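Local coordinates for protein dihydropteroate synthase (Clostridioides difficile, PDB 6PZ2) that probably catalyses the condensation of p-aminobenzoate with a dihydropterin pyrophosphate to give dihydropteroate in folate synthesis, and binds pteroic acid, at residues A37-H40 with A41-V45; D146-I149 with M150-I153; F182-F186 with E187-E191. All coordinates share one frame; numbering follows the deposited sequence.

Interaction 1 (A37-H40 with A41-V45)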
loop_
_atom_site.group_PDB
_atom_site.type_symbol
_atom_site.label_atom_id
_atom_site.label_comp_id
_atom_site.label_asym_id
_atom_site.label_seq_id
_atom_site.Cartn_x
_atom_site.Cartn_y
_atom_site.Cartn_z
ATOM N N ALA A 37 -14.512 22.531 -12.118
ATOM C CA ALA A 37 -13.867 22.424 -10.818
ATOM C C ALA A 37 -14.862 21.882 -9.788
ATOM O O ALA A 37 -14.502 20.991 -9.015
ATOM C CB ALA A 37 -13.265 23.740 -10.390
ATOM N N ILE A 38 -16.093 22.373 -9.806
ATOM C CA ILE A 38 -17.092 21.954 -8.801
ATOM C C ILE A 38 -17.494 20.490 -9.030
ATOM O O ILE A 38 -17.783 19.762 -8.070
ATOM C CB ILE A 38 -18.328 22.887 -8.838
ATOM C CG1 ILE A 38 -17.950 24.332 -8.505
ATOM C CG2 ILE A 38 -19.452 22.398 -7.926
ATOM C CD1 ILE A 38 -17.432 24.531 -7.086
ATOM N N GLN A 39 -17.590 20.074 -10.292
ATOM C CA GLN A 39 -17.916 18.674 -10.602
ATOM C C GLN A 39 -16.794 17.773 -10.067
ATOM O O GLN A 39 -17.089 16.772 -9.374
ATOM C CB GLN A 39 -18.195 18.442 -12.096
ATOM C CG GLN A 39 -18.796 17.062 -12.394
ATOM C CD GLN A 39 -19.976 16.733 -11.504
ATOM O OE1 GLN A 39 -20.953 17.470 -11.460
ATOM N NE2 GLN A 39 -19.883 15.660 -10.731
ATOM N N HIS A 40 -15.539 18.186 -10.277
ATOM C CA HIS A 40 -14.402 17.442 -9.744
ATOM C C HIS A 40 -14.497 17.308 -8.225
ATOM O O HIS A 40 -14.228 16.217 -7.680
ATOM C CB HIS A 40 -13.063 18.032 -10.214
ATOM C CG HIS A 40 -11.896 17.170 -9.860
ATOM N ND1 HIS A 40 -11.994 15.794 -9.759
ATOM C CD2 HIS A 40 -10.608 17.468 -9.583
ATOM C CE1 HIS A 40 -10.825 15.288 -9.433
ATOM N NE2 HIS A 40 -9.961 16.297 -9.313
ATOM N N ALA A 41 -14.922 18.370 -7.532
ATOM C CA ALA A 41 -15.031 18.282 -6.079
ATOM C C ALA A 41 -16.189 17.370 -5.673
ATOM O O ALA A 41 -16.097 16.634 -4.682
ATOM C CB ALA A 41 -15.223 19.648 -5.486
ATOM N N LYS A 42 -17.291 17.452 -6.398
ATOM C CA LYS A 42 -18.428 16.539 -6.102
ATOM C C LYS A 42 -17.986 15.074 -6.255
ATOM O O LYS A 42 -18.299 14.250 -5.397
ATOM C CB LYS A 42 -19.620 16.830 -7.016
ATOM C CG LYS A 42 -20.478 17.999 -6.548
ATOM C CD LYS A 42 -21.383 18.593 -7.622
ATOM C CE LYS A 42 -22.510 19.422 -7.043
ATOM N NZ LYS A 42 -22.918 20.480 -7.990
ATOM N N ASP A 43 -17.214 14.790 -7.304
ATOM C CA ASP A 43 -16.661 13.454 -7.548
ATOM C C ASP A 43 -15.774 13.014 -6.379
ATOM O O ASP A 43 -15.964 11.889 -5.873
ATOM C CB ASP A 43 -15.882 13.419 -8.863
ATOM C CG ASP A 43 -16.797 13.622 -10.053
ATOM O OD1 ASP A 43 -18.041 13.526 -9.874
ATOM O OD2 ASP A 43 -16.271 13.926 -11.131
ATOM N N MET A 44 -14.910 13.906 -5.870
ATOM C CA MET A 44 -13.991 13.474 -4.821
ATOM C C MET A 44 -14.764 13.186 -3.533
ATOM O O MET A 44 -14.410 12.278 -2.761
ATOM C CB MET A 44 -12.880 14.501 -4.579
ATOM C CG MET A 44 -11.910 14.548 -5.741
ATOM S SD MET A 44 -10.489 15.625 -5.401
ATOM C CE MET A 44 -11.301 17.217 -5.392
ATOM N N VAL A 45 -15.805 13.973 -3.306
ATOM C CA VAL A 45 -16.620 13.789 -2.111
ATOM C C VAL A 45 -17.354 12.448 -2.217
ATOM O O VAL A 45 -17.436 11.732 -1.217
ATOM C CB VAL A 45 -17.609 14.955 -1.897
ATOM C CG1 VAL A 45 -18.683 14.606 -0.871
ATOM C CG2 VAL A 45 -16.866 16.219 -1.478
#

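Interaction 2 (D146-I149 with M150-I153). With SO4 (sulfate ion), chain E.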
loop_
_atom_site.group_PDB
_atom_site.type_symbol
_atom_site.label_atom_id
_atom_site.label_comp_id
_atom_site.label_asym_id
_atom_site.label_seq_id
_atom_site.Cartn_x
_atom_site.Cartn_y
_atom_site.Cartn_z
ATOM N N ASP A 146 22.535 20.926 7.880
ATOM C CA ASP A 146 23.738 20.796 8.698
ATOM C C ASP A 146 23.496 19.812 9.837
ATOM O O ASP A 146 24.443 19.220 10.292
ATOM C CB ASP A 146 24.193 22.121 9.320
ATOM C CG ASP A 146 24.612 23.187 8.319
ATOM O OD1 ASP A 146 25.086 22.830 7.213
ATOM O OD2 ASP A 146 24.469 24.373 8.665
ATOM N N LYS A 147 22.277 19.720 10.343
ATOM C CA LYS A 147 21.886 18.706 11.305
ATOM C C LYS A 147 21.192 17.538 10.599
ATOM O O LYS A 147 20.787 17.625 9.452
ATOM C CB LYS A 147 20.811 19.202 12.272
ATOM C CG LYS A 147 21.144 20.426 13.102
ATOM C CD LYS A 147 19.967 20.813 13.981
ATOM C CE LYS A 147 20.227 22.017 14.859
ATOM N NZ LYS A 147 19.683 21.810 16.222
ATOM N N ASP A 148 21.004 16.475 11.365
ATOM C CA ASP A 148 20.096 15.393 11.040
ATOM C C ASP A 148 18.808 15.996 10.449
ATOM O O ASP A 148 18.191 16.883 11.060
ATOM C CB ASP A 148 19.815 14.549 12.289
ATOM C CG ASP A 148 18.766 13.475 12.045
ATOM O OD1 ASP A 148 19.101 12.470 11.404
ATOM O OD2 ASP A 148 17.607 13.682 12.447
ATOM N N ILE A 149 18.409 15.516 9.273
ATOM C CA ILE A 149 17.233 16.034 8.592
ATOM C C ILE A 149 15.993 15.957 9.492
ATOM O O ILE A 149 15.232 16.915 9.525
ATOM C CB ILE A 149 16.995 15.355 7.230
ATOM C CG1 ILE A 149 15.838 16.027 6.488
ATOM C CG2 ILE A 149 16.776 13.859 7.363
ATOM C CD1 ILE A 149 15.898 15.805 5.010
ATOM N N MET A 150 15.797 14.914 10.282
ATOM C CA MET A 150 14.567 14.881 11.085
ATOM C C MET A 150 14.659 15.855 12.264
ATOM O O MET A 150 13.627 16.385 12.729
ATOM C CB MET A 150 14.293 13.471 11.614
ATOM C CG MET A 150 14.067 12.459 10.524
ATOM S SD MET A 150 12.733 12.906 9.382
ATOM C CE MET A 150 11.321 12.777 10.480
ATOM N N GLU A 151 15.874 16.083 12.774
ATOM C CA GLU A 151 16.067 17.085 13.829
ATOM C C GLU A 151 15.759 18.471 13.236
ATOM O O GLU A 151 15.101 19.236 13.931
ATOM C CB GLU A 151 17.478 17.072 14.437
ATOM C CG GLU A 151 17.695 16.200 15.674
ATOM C CD GLU A 151 16.532 15.386 16.235
ATOM O OE1 GLU A 151 15.766 15.936 17.061
ATOM O OE2 GLU A 151 16.402 14.188 15.873
ATOM N N SER A 152 16.216 18.797 12.012
ATOM C CA SER A 152 15.933 20.109 11.413
ATOM C C SER A 152 14.422 20.305 11.273
ATOM O O SER A 152 13.930 21.380 11.584
ATOM C CB SER A 152 16.562 20.318 10.071
ATOM O OG SER A 152 17.837 19.722 10.090
ATOM N N ILE A 153 13.734 19.268 10.808
ATOM C CA ILE A 153 12.321 19.372 10.536
ATOM C C ILE A 153 11.618 19.650 11.861
ATOM O O ILE A 153 10.767 20.551 11.946
ATOM C CB ILE A 153 11.782 18.128 9.802
ATOM C CG1 ILE A 153 12.244 18.121 8.346
ATOM C CG2 ILE A 153 10.271 18.002 9.896
ATOM C CD1 ILE A 153 12.172 16.752 7.715
HETATM S S SO4 E . 19.950 22.866 9.809
HETATM O O1 SO4 E . 21.335 23.297 10.114
HETATM O O2 SO4 E . 19.318 23.910 8.972
HETATM O O3 SO4 E . 19.941 21.620 8.996
HETATM O O4 SO4 E . 19.240 22.692 11.108
#

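Interaction 3 (F182-F186 with E187-E191). With PT1 (pteroic acid), chain K.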
loop_
_atom_site.group_PDB
_atom_site.type_symbol
_atom_site.label_atom_id
_atom_site.label_comp_id
_atom_site.label_asym_id
_atom_site.label_seq_id
_atom_site.Cartn_x
_atom_site.Cartn_y
_atom_site.Cartn_z
ATOM N N PHE A 182 9.881 18.977 -0.915
ATOM C CA PHE A 182 10.169 20.397 -0.733
ATOM C C PHE A 182 11.479 20.549 0.032
ATOM O O PHE A 182 11.590 20.119 1.191
ATOM C CB PHE A 182 9.079 21.085 0.088
ATOM C CG PHE A 182 7.717 21.211 -0.546
ATOM C CD1 PHE A 182 6.742 20.254 -0.313
ATOM C CD2 PHE A 182 7.373 22.337 -1.280
ATOM C CE1 PHE A 182 5.466 20.399 -0.841
ATOM C CE2 PHE A 182 6.104 22.471 -1.825
ATOM C CZ PHE A 182 5.143 21.509 -1.586
ATOM N N GLY A 183 12.491 21.109 -0.622
ATOM C CA GLY A 183 13.759 21.289 0.073
ATOM C C GLY A 183 14.471 19.987 0.398
ATOM O O GLY A 183 15.231 19.897 1.381
ATOM N N LYS A 184 14.247 18.988 -0.442
ATOM C CA LYS A 184 14.672 17.629 -0.169
ATOM C C LYS A 184 14.892 16.921 -1.498
ATOM O O LYS A 184 14.020 16.930 -2.340
ATOM C CB LYS A 184 13.639 16.846 0.644
ATOM C CG LYS A 184 13.328 17.438 2.012
ATOM C CD LYS A 184 12.111 16.773 2.658
ATOM C CE LYS A 184 11.640 17.469 3.911
ATOM N NZ LYS A 184 10.891 18.711 3.592
ATOM N N ASP A 185 16.028 16.255 -1.636
ATOM C CA ASP A 185 16.259 15.379 -2.785
ATOM C C ASP A 185 15.724 13.969 -2.497
ATOM O O ASP A 185 15.144 13.688 -1.439
ATOM C CB ASP A 185 17.739 15.338 -3.175
ATOM C CG ASP A 185 18.659 14.762 -2.123
ATOM O OD1 ASP A 185 18.208 14.018 -1.193
ATOM O OD2 ASP A 185 19.844 15.097 -2.232
ATOM N N PHE A 186 15.951 13.101 -3.471
ATOM C CA PHE A 186 15.405 11.748 -3.484
ATOM C C PHE A 186 15.716 11.030 -2.169
ATOM O O PHE A 186 14.818 10.572 -1.453
ATOM C CB PHE A 186 15.922 10.949 -4.682
ATOM C CG PHE A 186 15.465 9.512 -4.642
ATOM C CD1 PHE A 186 14.130 9.196 -4.859
ATOM C CD2 PHE A 186 16.344 8.507 -4.272
ATOM C CE1 PHE A 186 13.689 7.889 -4.765
ATOM C CE2 PHE A 186 15.905 7.196 -4.207
ATOM C CZ PHE A 186 14.585 6.893 -4.437
ATOM N N GLU A 187 16.988 11.031 -1.825
ATOM C CA GLU A 187 17.450 10.277 -0.676
ATOM C C GLU A 187 16.862 10.850 0.613
ATOM O O GLU A 187 16.623 10.127 1.582
ATOM C CB GLU A 187 18.981 10.262 -0.663
ATOM C CG GLU A 187 19.524 9.122 -1.500
ATOM C CD GLU A 187 20.903 9.314 -2.101
ATOM O OE1 GLU A 187 21.545 10.348 -1.816
ATOM O OE2 GLU A 187 21.329 8.419 -2.862
ATOM N N GLN A 188 16.721 12.165 0.648
ATOM C CA GLN A 188 16.229 12.806 1.851
ATOM C C GLN A 188 14.729 12.511 1.967
ATOM O O GLN A 188 14.228 12.289 3.067
ATOM C CB GLN A 188 16.505 14.308 1.815
ATOM C CG GLN A 188 17.995 14.635 1.860
ATOM C CD GLN A 188 18.348 16.030 1.396
ATOM O OE1 GLN A 188 17.678 16.626 0.561
ATOM N NE2 GLN A 188 19.428 16.565 1.940
ATOM N N ASN A 189 14.043 12.529 0.833
ATOM C CA ASN A 189 12.609 12.226 0.836
ATOM C C ASN A 189 12.371 10.797 1.342
ATOM O O ASN A 189 11.481 10.554 2.200
ATOM C CB ASN A 189 12.015 12.412 -0.558
ATOM C CG ASN A 189 11.790 13.866 -0.909
ATOM O OD1 ASN A 189 11.297 14.617 -0.074
ATOM N ND2 ASN A 189 12.168 14.261 -2.114
ATOM N N ILE A 190 13.181 9.868 0.824
ATOM C CA ILE A 190 13.158 8.443 1.254
ATOM C C ILE A 190 13.404 8.336 2.762
ATOM O O ILE A 190 12.686 7.656 3.548
ATOM C CB ILE A 190 14.157 7.616 0.422
ATOM C CG1 ILE A 190 13.674 7.463 -1.018
ATOM C CG2 ILE A 190 14.469 6.264 1.055
ATOM C CD1 ILE A 190 12.337 6.799 -1.165
ATOM N N GLU A 191 14.401 9.077 3.197
ATOM C CA GLU A 191 14.777 9.005 4.586
ATOM C C GLU A 191 13.657 9.515 5.494
ATOM O O GLU A 191 13.376 8.942 6.565
ATOM C CB GLU A 191 16.039 9.832 4.825
ATOM C CG GLU A 191 16.364 9.859 6.306
ATOM C CD GLU A 191 17.772 10.244 6.703
ATOM O OE1 GLU A 191 18.526 10.720 5.822
ATOM O OE2 GLU A 191 18.062 10.125 7.916
HETATM C C2 PT1 K . 2.144 18.559 0.525
HETATM C C3 PT1 K . 1.843 19.356 -0.652
HETATM C C5 PT1 K . 0.903 20.453 -0.410
HETATM N N6 PT1 K . 2.336 19.140 -1.899
HETATM C C7 PT1 K . 0.774 19.889 1.869
HETATM N N9 PT1 K . 0.449 20.665 0.825
HETATM C C10 PT1 K . 1.995 19.956 -2.909
HETATM N N11 PT1 K . 0.263 20.122 3.091
HETATM C C12 PT1 K . 1.129 21.032 -2.676
HETATM C C21 PT1 K . 7.753 16.694 -7.010
HETATM O O22 PT1 K . 8.864 16.475 -6.502
HETATM O O1 PT1 K . 2.986 17.516 0.458
HETATM N N4 PT1 K . 1.632 18.863 1.735
HETATM N N8 PT1 K . 0.574 21.236 -1.459
HETATM C C13 PT1 K . 2.585 19.721 -4.284
HETATM N N14 PT1 K . 4.033 19.851 -4.178
HETATM C C15 PT1 K . 4.893 19.119 -4.919
HETATM C C16 PT1 K . 4.492 18.392 -6.047
HETATM C C17 PT1 K . 6.214 19.041 -4.498
HETATM C C18 PT1 K . 5.432 17.637 -6.743
HETATM C C19 PT1 K . 7.155 18.283 -5.189
HETATM C C20 PT1 K . 6.757 17.571 -6.309
HETATM O O23 PT1 K . 7.450 16.137 -8.067
HETATM O O HOH W 1 12.585 16.091 -4.448
#

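Interaction 1 (A37-H40 with A41-V45)
Met44 lays its thioether over one face of the His40 ring, one turn further along helix 33-46. This is a sulfur-aromatic and CH-pi contact in one: SD stands 4.3 Å from the ring centroid, 26° off the normal, and the methyl CE reaches the same distance almost directly above the centre. The ring is placed with CG anti to the backbone N (chi1 -171°), while Met44 bends at its last torsion to bring CE over it. The supporting backbone is regular alpha-helix, Met44 N donating to His40 O at 3.0 Å.

Ile38, Ala41 and Met44 form the buried, tightly packed face; His40, partly exposed, bridges it to the looser polar side of Gln39 and Asp43. There Gln39 NE2 gives a hydrogen bond to Asp43 OD1 at 2.9 Å; the acceptor lies in the plane of the amide, but OD1 is approached from above the carboxylate plane. Beside them the Lys42 methylenes run over Ile38 O, and NZ, 4.0 Å from Ile38 CG2, forms a salt bridge with Glu85.

Ile38 and Ala41 both meet Leu82 of helix 68-85, and Met44 and Val45 rest on Ile52 of strand 51-55, within the beta-alpha-beta unit of strands 13-19 and 51-55.

Interaction 2 (D146-I149 with M150-I153)
From Asp148 onward the chain turns into helix 149-166, with the first i to i+4 bonds Ser152 N to Asp148 O at 2.9 Å and Ile153 N to Ile149 O at 3.1 Å. Asp148 swings its carboxylate back over the opening turn, CG lying anti to the backbone N (chi1 175°), and OD2 accepts from Glu151 N at 3.0 Å, met on the anti side. That is the N-cap of the helix: the side chain takes up an amide of the first turn, which has no carbonyl of a preceding turn to bind. The other oxygen, OD1, pairs with Arg195, which may offset the nearby Glu151 carboxylate, whose OE2 is 3.7 Å from Asp148 OD2. A sulfate, probably from the crystallisation liquor, sits beside the first turn, against the backbone of Asp146 and Lys147. Its O3 receives a fairly straight bond from Lys147 N at 3.3 Å and a weak one from Asp146 N. Ser152 OG lies 3.0 Å from both that O3 and Asp148 O, and its single proton could serve either. On the buried side Ile149 and Ile153 run side by side, CG1 of the first 3.9 Å from CD1 of the second, facing Gln188, Glu191 and Val192 of helix 186-195.

Interaction 3 (F182-F186 with E187-E191)
A capping box of Asp185 and Gln188 starts helix 186-195, where the loop after strand 174-177 leaves the pteroic acid pocket. Each residue bonds the other's backbone: Gln188 N donates to Asp185 OD1 at 3.0 Å, and Asp185 N donates to Gln188 OE1 at 2.8 Å, nearly straight (166°). The carboxylate reaches back because CG sits between the backbone N and the carbonyl carbon (chi1 63°), while the Gln188 chain stretches across it at about a right angle. Gln188 NE2 continues to Thr143 O.

Asn189 lies across the Lys184 chain, its OD1 against Lys184 CB and accepting from Gly181 N; a water accepts a weak hydrogen bond from ND2 and donates to Lys184 O. Ile190 CG1 covers a face of the Phe186 ring, 3.8 Å from its centroid, and Ile190 touches Ala263 of the second subunit.

Before the cap, Phe182 meets pteroic acid, CZ 3.3 Å from N14 and C17 over one ring face. Lys184 NZ bonds to His138 ND1, to Phe182 O at 2.9 Å, and to Pro178 O and Gly179 O. This ammonium thus ties together the backbone carrying Phe182, and the box, a usual helix-start signal, is consistent with the loop ending here.

Interactions 2 and 3 form one neighbourhood, their centres 12 Å apart, whereas interaction 1 lies on the opposite side of the chain's centre, 38 Å from interaction 2 and 32 Å from interaction 3 between centres. The two capped helix starts touch through carbon atoms: Ile149 CD1 meets Gln188 CB at 3.6 Å, and Ile153 CD1 meets Lys184 CE at 3.9 Å. Arg195 adds a polar tie, pairing with Asp148 from one and Glu191 from the other. Interaction 3 alone reaches pteroic acid, through Phe182; the side chain of Ile153 in interaction 2 remains about 12 Å from it. All three involve helices, two at their capped starts, around the parallel TIM-barrel strands.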